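Local coordinates for protein SSO1986 (Sulfolobus solfataricus, PDB 2X5Q) that serves as the Cmr7 subunit, possibly a homodimer, of the CMR ribonucleoprotein complex in CRISPR antiviral defence, at residues 71-75 with 133-137; 30-34 with 64-70; 56-62 with 79-85. Residue numbers count along the deposited sequence, not the author numbering.

Contact 1 (71-75 with 133-137); sequences LVPTF and QVDLR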
loop_
_atom_site.group_PDB
_atom_site.type_symbol
_atom_site.label_atom_id
_atom_site.label_comp_id
_atom_site.label_asym_id
_atom_site.label_seq_id
_atom_site.Cartn_x
_atom_site.Cartn_y
_atom_site.Cartn_z
ATOM N N LEU A 71 4.043 11.507 -1.959
ATOM C CA LEU A 71 3.015 10.517 -1.681
ATOM C C LEU A 71 3.130 10.000 -0.244
ATOM O O LEU A 71 4.236 9.818 0.284
ATOM C CB LEU A 71 3.161 9.343 -2.632
ATOM C CG LEU A 71 3.044 9.639 -4.136
ATOM C CD1 LEU A 71 3.695 8.506 -4.945
ATOM C CD2 LEU A 71 1.599 9.807 -4.501
ATOM N N VAL A 72 1.975 9.731 0.358
ATOM C CA VAL A 72 1.895 9.265 1.739
ATOM C C VAL A 72 1.069 7.989 1.829
ATOM O O VAL A 72 -0.089 7.970 1.407
ATOM C CB VAL A 72 1.253 10.325 2.649
ATOM C CG1 VAL A 72 1.132 9.784 4.083
ATOM C CG2 VAL A 72 2.087 11.619 2.621
ATOM N N PRO A 73 1.650 6.924 2.399
ATOM C CA PRO A 73 0.868 5.698 2.538
ATOM C C PRO A 73 -0.161 5.877 3.650
ATOM O O PRO A 73 0.195 6.239 4.764
ATOM C CB PRO A 73 1.924 4.644 2.892
ATOM C CG PRO A 73 2.994 5.410 3.600
ATOM C CD PRO A 73 3.018 6.773 2.941
ATOM N N THR A 74 -1.426 5.664 3.325
ATOM C CA THR A 74 -2.525 5.917 4.245
ATOM C C THR A 74 -3.149 4.650 4.819
ATOM O O THR A 74 -3.921 4.712 5.789
ATOM C CB THR A 74 -3.607 6.739 3.563
ATOM O OG1 THR A 74 -4.251 5.952 2.555
ATOM C CG2 THR A 74 -2.980 7.986 2.916
ATOM N N PHE A 75 -2.818 3.505 4.231
ATOM C CA PHE A 75 -3.343 2.218 4.687
ATOM C C PHE A 75 -4.866 2.161 4.616
ATOM O O PHE A 75 -5.520 1.505 5.431
ATOM C CB PHE A 75 -2.795 1.891 6.075
ATOM C CG PHE A 75 -1.323 1.658 6.062
ATOM C CD1 PHE A 75 -0.815 0.386 5.817
ATOM C CD2 PHE A 75 -0.435 2.715 6.211
ATOM C CE1 PHE A 75 0.563 0.174 5.761
ATOM C CE2 PHE A 75 0.929 2.504 6.167
ATOM C CZ PHE A 75 1.430 1.237 5.940
ATOM N N GLN A 133 8.457 5.329 9.498
ATOM C CA GLN A 133 7.305 5.855 10.216
ATOM C C GLN A 133 6.413 6.706 9.331
ATOM O O GLN A 133 6.884 7.430 8.456
ATOM C CB GLN A 133 7.737 6.696 11.416
ATOM C CG GLN A 133 8.562 5.959 12.432
ATOM C CD GLN A 133 8.585 6.643 13.789
ATOM O OE1 GLN A 133 7.541 6.845 14.410
ATOM N NE2 GLN A 133 9.784 6.980 14.267
ATOM N N VAL A 134 5.108 6.603 9.554
ATOM C CA VAL A 134 4.169 7.559 9.004
ATOM C C VAL A 134 3.203 8.006 10.105
ATOM O O VAL A 134 2.688 7.187 10.866
ATOM C CB VAL A 134 3.432 6.995 7.787
ATOM C CG1 VAL A 134 2.436 5.930 8.194
ATOM C CG2 VAL A 134 2.756 8.101 7.042
ATOM N N ASP A 135 3.002 9.317 10.200
ATOM C CA ASP A 135 2.144 9.913 11.218
ATOM C C ASP A 135 0.844 10.369 10.569
ATOM O O ASP A 135 0.834 11.316 9.775
ATOM C CB ASP A 135 2.857 11.098 11.864
ATOM C CG ASP A 135 2.048 11.748 12.958
ATOM O OD1 ASP A 135 0.954 11.253 13.298
ATOM O OD2 ASP A 135 2.526 12.765 13.503
ATOM N N LEU A 136 -0.249 9.705 10.926
ATOM C CA LEU A 136 -1.556 10.001 10.343
ATOM C C LEU A 136 -2.491 10.610 11.378
ATOM O O LEU A 136 -3.718 10.590 11.213
ATOM C CB LEU A 136 -2.153 8.722 9.756
ATOM C CG LEU A 136 -1.303 8.086 8.655
ATOM C CD1 LEU A 136 -1.766 6.666 8.358
ATOM C CD2 LEU A 136 -1.325 8.962 7.387
ATOM N N ARG A 137 -1.907 11.160 12.444
ATOM C CA ARG A 137 -2.675 11.883 13.454
ATOM C C ARG A 137 -3.143 13.218 12.904
ATOM O O ARG A 137 -2.355 13.952 12.309
ATOM C CB ARG A 137 -1.821 12.158 14.685
ATOM C CG ARG A 137 -1.648 10.948 15.604
ATOM C CD ARG A 137 -0.679 11.265 16.717
ATOM N NE ARG A 137 0.620 11.663 16.179
ATOM C CZ ARG A 137 1.627 12.102 16.920
ATOM N NH1 ARG A 137 1.497 12.187 18.227
ATOM N NH2 ARG A 137 2.771 12.439 16.349
#
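A ridge of two side chains meets the end of a beta hairpin here. The first strand, 71-73, is the returning arm of the hairpin formed with strand 62-65; the second, 134-135, pairs in a parallel beta ladder with a strand of the second subunit, so this contact lies where the dimer continues the sheet. Within the chain the two backbones stay too far apart to pair (Pro73 CA to Val134 CA is 7.5 Å and Thr74 CA to Leu136 CA 7.4 Å), and apolar groups fill the gap over 205 Å². The tips of Val134 and Leu136 bound a shallow notch, and Val72 CG1 sits over it, 3.8 Å from Val134 CG2 and 4.2 Å from Leu136 CD2. Pro73 O faces the same notch, 3.9 Å from Val134 CG2 and 4.1 Å from Leu136 CD2. Beyond it, Leu136 CD1 lies 3.9 Å from Thr74 O, whereas the Thr74 CA-to-CB bond points away and OG1 hydrogen-bonds Asp79 OD2. The positive phi of Phe75 (60°) turns the chain, and its ring meets Val134 obliquely, CE2 being 4.3 Å from CG1. Ile191 covers Val72 and Leu136, and Ile98 and Ile101 of the second subunit pack on Phe75 and Leu136. Behind the ridge Asp135 forms an Asx turn, its OD1 accepting from Arg137 N at 3.0 Å, while Arg137 NH2 closes a salt bridge to Asp135 OD2 at 2.9 Å.

Contact 2 (30-34 with 64-70); sequences IGSSV and IDESTGE
Two tight loops lie against each other, both connecting adjacent antiparallel strands: 30-34 links strands 27-29 and 35-38, while residues 64-70 turn from strand 62-65 into strand 70-73. In the second loop Asp65 N bonds Glu70 O (2.9 Å), residues 66-68 have helical angles, and Gly69 (phi/psi 92/5) accepts the reversal while its N bonds Asp65 O (2.8 Å). Ile30 (m, t) begins the first loop: its N bonds Val34 O at 2.9 Å, and its CG2 lies 3.5 Å from Gly69 O and 4.3 Å from Ile64 CD1. One water donates to both Ile30 O (2.7 Å) and Glu66 O (2.9 Å). Gly31 (-165/-165) passes against Gly69, CA to CA 4.0 Å; a CB on either glycine would clash with the facing backbone. Ser32 (-59/-32, p) then directs its N at Ser67 O, 2.9 Å and nearly linear (178°). Ser33 (-107/-8, m) follows, its N bonding Thr68 O at 2.9 Å and 152°, with Ser33 CB 3.7 Å from Glu70 OE2. Last, Val34 (-129/123, t) sets CG2 3.6 Å from both Gly69 O and Glu70 CG. Within the second loop Thr68 OG1 (p) donates to Glu70 OE1 (2.9 Å), and Asp65 OD1 accepts from Thr68 N (3.3 Å), an Asx motif. The polar part of the contact thus relies on main-chain amides and carbonyls, with paired glycines providing the closeness that this requires.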
loop_
_atom_site.group_PDB
_atom_site.type_symbol
_atom_site.label_atom_id
_atom_site.label_comp_id
_atom_site.label_asym_id
_atom_site.label_seq_id
_atom_site.Cartn_x
_atom_site.Cartn_y
_atom_site.Cartn_z
ATOM N N ILE A 30 6.643 18.639 -8.903
ATOM C CA ILE A 30 5.445 17.995 -8.382
ATOM C C ILE A 30 4.919 18.783 -7.194
ATOM O O ILE A 30 3.709 18.972 -7.038
ATOM C CB ILE A 30 5.720 16.550 -7.973
ATOM C CG1 ILE A 30 6.306 15.785 -9.144
ATOM C CG2 ILE A 30 4.418 15.845 -7.539
ATOM C CD1 ILE A 30 6.595 14.357 -8.798
ATOM N N GLY A 31 5.835 19.249 -6.355
ATOM C CA GLY A 31 5.502 20.188 -5.307
ATOM C C GLY A 31 6.774 20.797 -4.778
ATOM O O GLY A 31 7.831 20.674 -5.406
ATOM N N SER A 32 6.684 21.435 -3.616
ATOM C CA SER A 32 7.824 22.146 -3.050
ATOM C C SER A 32 9.036 21.240 -2.819
ATOM O O SER A 32 10.164 21.690 -2.924
ATOM C CB SER A 32 7.432 22.806 -1.723
ATOM O OG SER A 32 7.021 21.818 -0.802
ATOM N N SER A 33 8.789 19.969 -2.511
ATOM C CA SER A 33 9.841 19.049 -2.101
ATOM C C SER A 33 10.220 17.992 -3.154
ATOM O O SER A 33 11.230 17.287 -2.982
ATOM C CB SER A 33 9.414 18.360 -0.805
ATOM O OG SER A 33 9.094 19.339 0.169
ATOM N N VAL A 34 9.456 17.913 -4.245
ATOM C CA VAL A 34 9.654 16.884 -5.261
ATOM C C VAL A 34 9.747 17.475 -6.684
ATOM O O VAL A 34 8.852 18.219 -7.136
ATOM C CB VAL A 34 8.535 15.825 -5.210
ATOM C CG1 VAL A 34 8.816 14.697 -6.204
ATOM C CG2 VAL A 34 8.385 15.269 -3.792
ATOM N N ILE A 64 -1.608 12.076 -1.608
ATOM C CA ILE A 64 -0.498 12.983 -1.887
ATOM C C ILE A 64 -0.606 14.201 -0.980
ATOM O O ILE A 64 -1.699 14.698 -0.696
ATOM C CB ILE A 64 -0.407 13.351 -3.401
ATOM C CG1 ILE A 64 0.874 14.147 -3.709
ATOM C CG2 ILE A 64 -1.625 14.126 -3.874
ATOM C CD1 ILE A 64 1.243 14.149 -5.226
ATOM N N ASP A 65 0.532 14.622 -0.442
ATOM C CA ASP A 65 0.619 15.898 0.253
ATOM C C ASP A 65 0.804 16.867 -0.901
ATOM O O ASP A 65 1.913 17.012 -1.443
ATOM C CB ASP A 65 1.815 15.914 1.214
ATOM C CG ASP A 65 2.058 17.280 1.838
ATOM O OD1 ASP A 65 1.700 18.314 1.228
ATOM O OD2 ASP A 65 2.631 17.314 2.946
ATOM N N GLU A 66 -0.288 17.509 -1.306
ATOM C CA GLU A 66 -0.265 18.272 -2.549
ATOM C C GLU A 66 0.766 19.399 -2.591
ATOM O O GLU A 66 1.364 19.635 -3.631
ATOM C CB GLU A 66 -1.636 18.842 -2.913
ATOM C CG GLU A 66 -1.633 19.264 -4.388
ATOM C CD GLU A 66 -3.009 19.479 -4.979
ATOM O OE1 GLU A 66 -3.967 18.802 -4.536
ATOM O OE2 GLU A 66 -3.110 20.327 -5.901
ATOM N N SER A 67 0.962 20.085 -1.476
ATOM C CA SER A 67 1.923 21.175 -1.433
ATOM C C SER A 67 3.370 20.709 -1.586
ATOM O O SER A 67 4.146 21.382 -2.250
ATOM C CB SER A 67 1.770 21.969 -0.150
ATOM O OG SER A 67 1.810 21.088 0.951
ATOM N N THR A 68 3.731 19.574 -0.981
ATOM C CA THR A 68 5.119 19.088 -1.056
ATOM C C THR A 68 5.388 18.228 -2.283
ATOM O O THR A 68 6.520 18.208 -2.778
ATOM C CB THR A 68 5.546 18.283 0.192
ATOM O OG1 THR A 68 4.750 17.100 0.307
ATOM C CG2 THR A 68 5.453 19.133 1.469
ATOM N N GLY A 69 4.355 17.522 -2.748
ATOM C CA GLY A 69 4.447 16.635 -3.904
ATOM C C GLY A 69 4.774 15.194 -3.544
ATOM O O GLY A 69 4.954 14.355 -4.424
ATOM N N GLU A 70 4.833 14.913 -2.239
ATOM C CA GLU A 70 5.204 13.605 -1.716
ATOM C C GLU A 70 3.967 12.748 -1.495
ATOM O O GLU A 70 2.978 13.197 -0.910
ATOM C CB GLU A 70 5.928 13.762 -0.383
ATOM C CG GLU A 70 7.247 14.540 -0.491
ATOM C CD GLU A 70 7.695 15.125 0.825
ATOM O OE1 GLU A 70 6.838 15.525 1.658
ATOM O OE2 GLU A 70 8.917 15.195 1.033
HETATM O O HOH W 1 1.329 18.192 -6.106
#

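Contact 3 (56-62 with 79-85); sequences ILVLTGY and DYVKGIL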
loop_
_atom_site.group_PDB
_atom_site.type_symbol
_atom_site.label_atom_id
_atom_site.label_comp_id
_atom_site.label_asym_id
_atom_site.label_seq_id
_atom_site.Cartn_x
_atom_site.Cartn_y
_atom_site.Cartn_z
ATOM N N ILE A 56 -2.101 4.333 -17.391
ATOM C CA ILE A 56 -2.094 5.188 -16.224
ATOM C C ILE A 56 -1.999 4.314 -14.970
ATOM O O ILE A 56 -2.760 3.370 -14.812
ATOM C CB ILE A 56 -3.376 6.050 -16.147
ATOM C CG1 ILE A 56 -3.436 7.062 -17.300
ATOM C CG2 ILE A 56 -3.440 6.825 -14.811
ATOM C CD1 ILE A 56 -4.347 6.678 -18.409
ATOM N N LEU A 57 -1.058 4.631 -14.085
ATOM C CA LEU A 57 -0.920 3.877 -12.837
ATOM C C LEU A 57 -1.800 4.457 -11.732
ATOM O O LEU A 57 -1.754 5.656 -11.454
ATOM C CB LEU A 57 0.543 3.827 -12.401
ATOM C CG LEU A 57 0.842 2.954 -11.182
ATOM C CD1 LEU A 57 0.611 1.484 -11.502
ATOM C CD2 LEU A 57 2.273 3.225 -10.719
ATOM N N VAL A 58 -2.580 3.590 -11.095
ATOM C CA VAL A 58 -3.430 3.967 -9.974
ATOM C C VAL A 58 -2.768 3.408 -8.727
ATOM O O VAL A 58 -2.695 2.201 -8.542
ATOM C CB VAL A 58 -4.859 3.386 -10.106
ATOM C CG1 VAL A 58 -5.774 3.872 -8.929
ATOM C CG2 VAL A 58 -5.438 3.752 -11.466
ATOM N N LEU A 59 -2.249 4.292 -7.891
ATOM C CA LEU A 59 -1.569 3.865 -6.676
ATOM C C LEU A 59 -2.552 3.878 -5.520
ATOM O O LEU A 59 -2.802 4.926 -4.942
ATOM C CB LEU A 59 -0.397 4.800 -6.411
ATOM C CG LEU A 59 0.813 4.202 -5.720
ATOM C CD1 LEU A 59 1.404 3.125 -6.618
ATOM C CD2 LEU A 59 1.827 5.321 -5.418
ATOM N N THR A 60 -3.117 2.717 -5.188
ATOM C CA THR A 60 -4.099 2.624 -4.096
ATOM C C THR A 60 -3.380 2.520 -2.736
ATOM O O THR A 60 -2.228 2.139 -2.677
ATOM C CB THR A 60 -5.112 1.444 -4.308
ATOM O OG1 THR A 60 -4.424 0.191 -4.291
ATOM C CG2 THR A 60 -5.834 1.572 -5.663
ATOM N N GLY A 61 -4.066 2.853 -1.648
ATOM C CA GLY A 61 -3.429 2.904 -0.323
ATOM C C GLY A 61 -2.464 4.075 -0.137
ATOM O O GLY A 61 -1.671 4.074 0.812
ATOM N N TYR A 62 -2.572 5.078 -1.015
ATOM C CA TYR A 62 -1.745 6.291 -1.019
ATOM C C TYR A 62 -2.573 7.554 -1.238
ATOM O O TYR A 62 -3.574 7.541 -1.950
ATOM C CB TYR A 62 -0.666 6.224 -2.111
ATOM C CG TYR A 62 0.484 5.351 -1.738
ATOM C CD1 TYR A 62 1.567 5.872 -1.028
ATOM C CD2 TYR A 62 0.481 3.984 -2.043
ATOM C CE1 TYR A 62 2.618 5.074 -0.652
ATOM C CE2 TYR A 62 1.536 3.167 -1.672
ATOM C CZ TYR A 62 2.604 3.723 -0.976
ATOM O OH TYR A 62 3.664 2.938 -0.599
ATOM N N ASP A 79 -8.196 4.969 -0.787
ATOM C CA ASP A 79 -7.358 6.106 -1.201
ATOM C C ASP A 79 -6.549 5.719 -2.424
ATOM O O ASP A 79 -6.105 4.567 -2.537
ATOM C CB ASP A 79 -6.387 6.537 -0.102
ATOM C CG ASP A 79 -7.072 7.221 1.070
ATOM O OD1 ASP A 79 -8.235 7.675 0.938
ATOM O OD2 ASP A 79 -6.428 7.306 2.135
ATOM N N TYR A 80 -6.363 6.675 -3.338
ATOM C CA TYR A 80 -5.461 6.491 -4.464
ATOM C C TYR A 80 -4.934 7.815 -4.992
ATOM O O TYR A 80 -5.551 8.887 -4.823
ATOM C CB TYR A 80 -6.112 5.713 -5.622
ATOM C CG TYR A 80 -7.447 6.268 -6.051
ATOM C CD1 TYR A 80 -7.538 7.355 -6.917
ATOM C CD2 TYR A 80 -8.625 5.724 -5.565
ATOM C CE1 TYR A 80 -8.783 7.879 -7.300
ATOM C CE2 TYR A 80 -9.851 6.226 -5.942
ATOM C CZ TYR A 80 -9.934 7.305 -6.801
ATOM O OH TYR A 80 -11.181 7.784 -7.141
ATOM N N VAL A 81 -3.793 7.718 -5.660
ATOM C CA VAL A 81 -3.295 8.807 -6.488
ATOM C C VAL A 81 -2.985 8.163 -7.844
ATOM O O VAL A 81 -2.450 7.068 -7.893
ATOM C CB VAL A 81 -2.053 9.465 -5.867
ATOM C CG1 VAL A 81 -1.592 10.685 -6.708
ATOM C CG2 VAL A 81 -2.333 9.875 -4.403
ATOM N N LYS A 82 -3.360 8.826 -8.931
ATOM C CA LYS A 82 -3.030 8.354 -10.272
ATOM C C LYS A 82 -1.909 9.196 -10.874
ATOM O O LYS A 82 -1.688 10.347 -10.483
ATOM C CB LYS A 82 -4.262 8.403 -11.168
ATOM C CG LYS A 82 -5.463 7.594 -10.613
ATOM C CD LYS A 82 -6.645 7.638 -11.546
ATOM C CE LYS A 82 -7.961 7.693 -10.797
ATOM N NZ LYS A 82 -9.114 7.692 -11.750
ATOM N N GLY A 83 -1.176 8.590 -11.800
ATOM C CA GLY A 83 -0.105 9.266 -12.492
ATOM C C GLY A 83 0.335 8.505 -13.724
ATOM O O GLY A 83 -0.216 7.436 -14.078
ATOM N N ILE A 84 1.314 9.070 -14.407
ATOM C CA ILE A 84 1.853 8.423 -15.586
ATOM C C ILE A 84 3.223 7.912 -15.219
ATOM O O ILE A 84 3.839 8.382 -14.247
ATOM C CB ILE A 84 1.899 9.357 -16.814
ATOM C CG1 ILE A 84 2.670 10.650 -16.522
ATOM C CG2 ILE A 84 0.472 9.655 -17.302
ATOM C CD1 ILE A 84 2.900 11.481 -17.758
ATOM N N LEU A 85 3.678 6.931 -15.989
ATOM C CA LEU A 85 4.997 6.392 -15.842
ATOM C C LEU A 85 5.780 6.793 -17.074
ATOM O O LEU A 85 5.376 6.500 -18.213
ATOM C CB LEU A 85 4.955 4.876 -15.716
ATOM C CG LEU A 85 4.435 4.311 -14.400
ATOM C CD1 LEU A 85 4.118 2.828 -14.574
ATOM C CD2 LEU A 85 5.439 4.546 -13.242
#
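Strands 56-60 and 80-85 run antiparallel, their axes 4.6 Å apart at 160°. The register is fixed by two reciprocal bond pairs: Leu57 N to Gly83 O (2.9 Å) with Gly83 N to Leu57 O (3.0 Å), and Leu59 N to Val81 O (2.8 Å) with Val81 N to Leu59 O (3.0 Å). Gly61, at phi 71°, adds its N to Asp79 O at 2.8 Å just beyond the strand end. On the face of Val58, Thr60, Tyr80 and Lys82, Val58 (t) lays CG1 against Tyr80 CB (3.8 Å); both its methyls border Lys82 CG, CG2 being the nearer at 3.9 Å. Tyr80 (chi1 51°, p) carries its ring away from the partner strand to an edge-to-face stack with Tyr189. Lys82 (m, t) likewise extends outward, so that NZ reaches Ile185 O. The opposite face holds Leu57, Leu59 and Val81. Leu57 (t, p) stands beside Gly83, which has no side chain, and its CD2 meets Leu85 CD2 at 4.3 Å. Leu59 chi1 is -149°, between the rotamer wells, and the side chain packs on Leu71 and Leu122 of its own chain and on Phe75 of the second subunit. The face of Leu57, Leu59 and Val81 is buried, against Phe13, Phe120, Leu122 and Leu71. With strand 108-109 bonded beyond 56-60 and strand 11-15 beyond 80-86, this is an interior antiparallel pair of a mixed beta sheet.

How the contacts relate
From the N terminus, the loop at 30-34 meets 64-70, so contact 2 closes a span that includes the first strand of contact 3. Contact 3 then closes at 79-85 and crosses contact 2, with the hairpin of strands 62-65 and 70-73 lying between its two strands in sequence. Contact 1 opens at 71, directly after contact 2 has closed, and ends at 133-137; it crosses contact 3 as well. Direct touches join all three: Leu71 CD2 to Ile64 CB at 4.2 Å, Ile64 N to Val81 CG2 at 3.6 Å, and Thr74 N to Gly61 O at 3.0 Å. Together they tie the four-stranded sheet's loop, the hairpin, the central mixed sheet and the dimer interface.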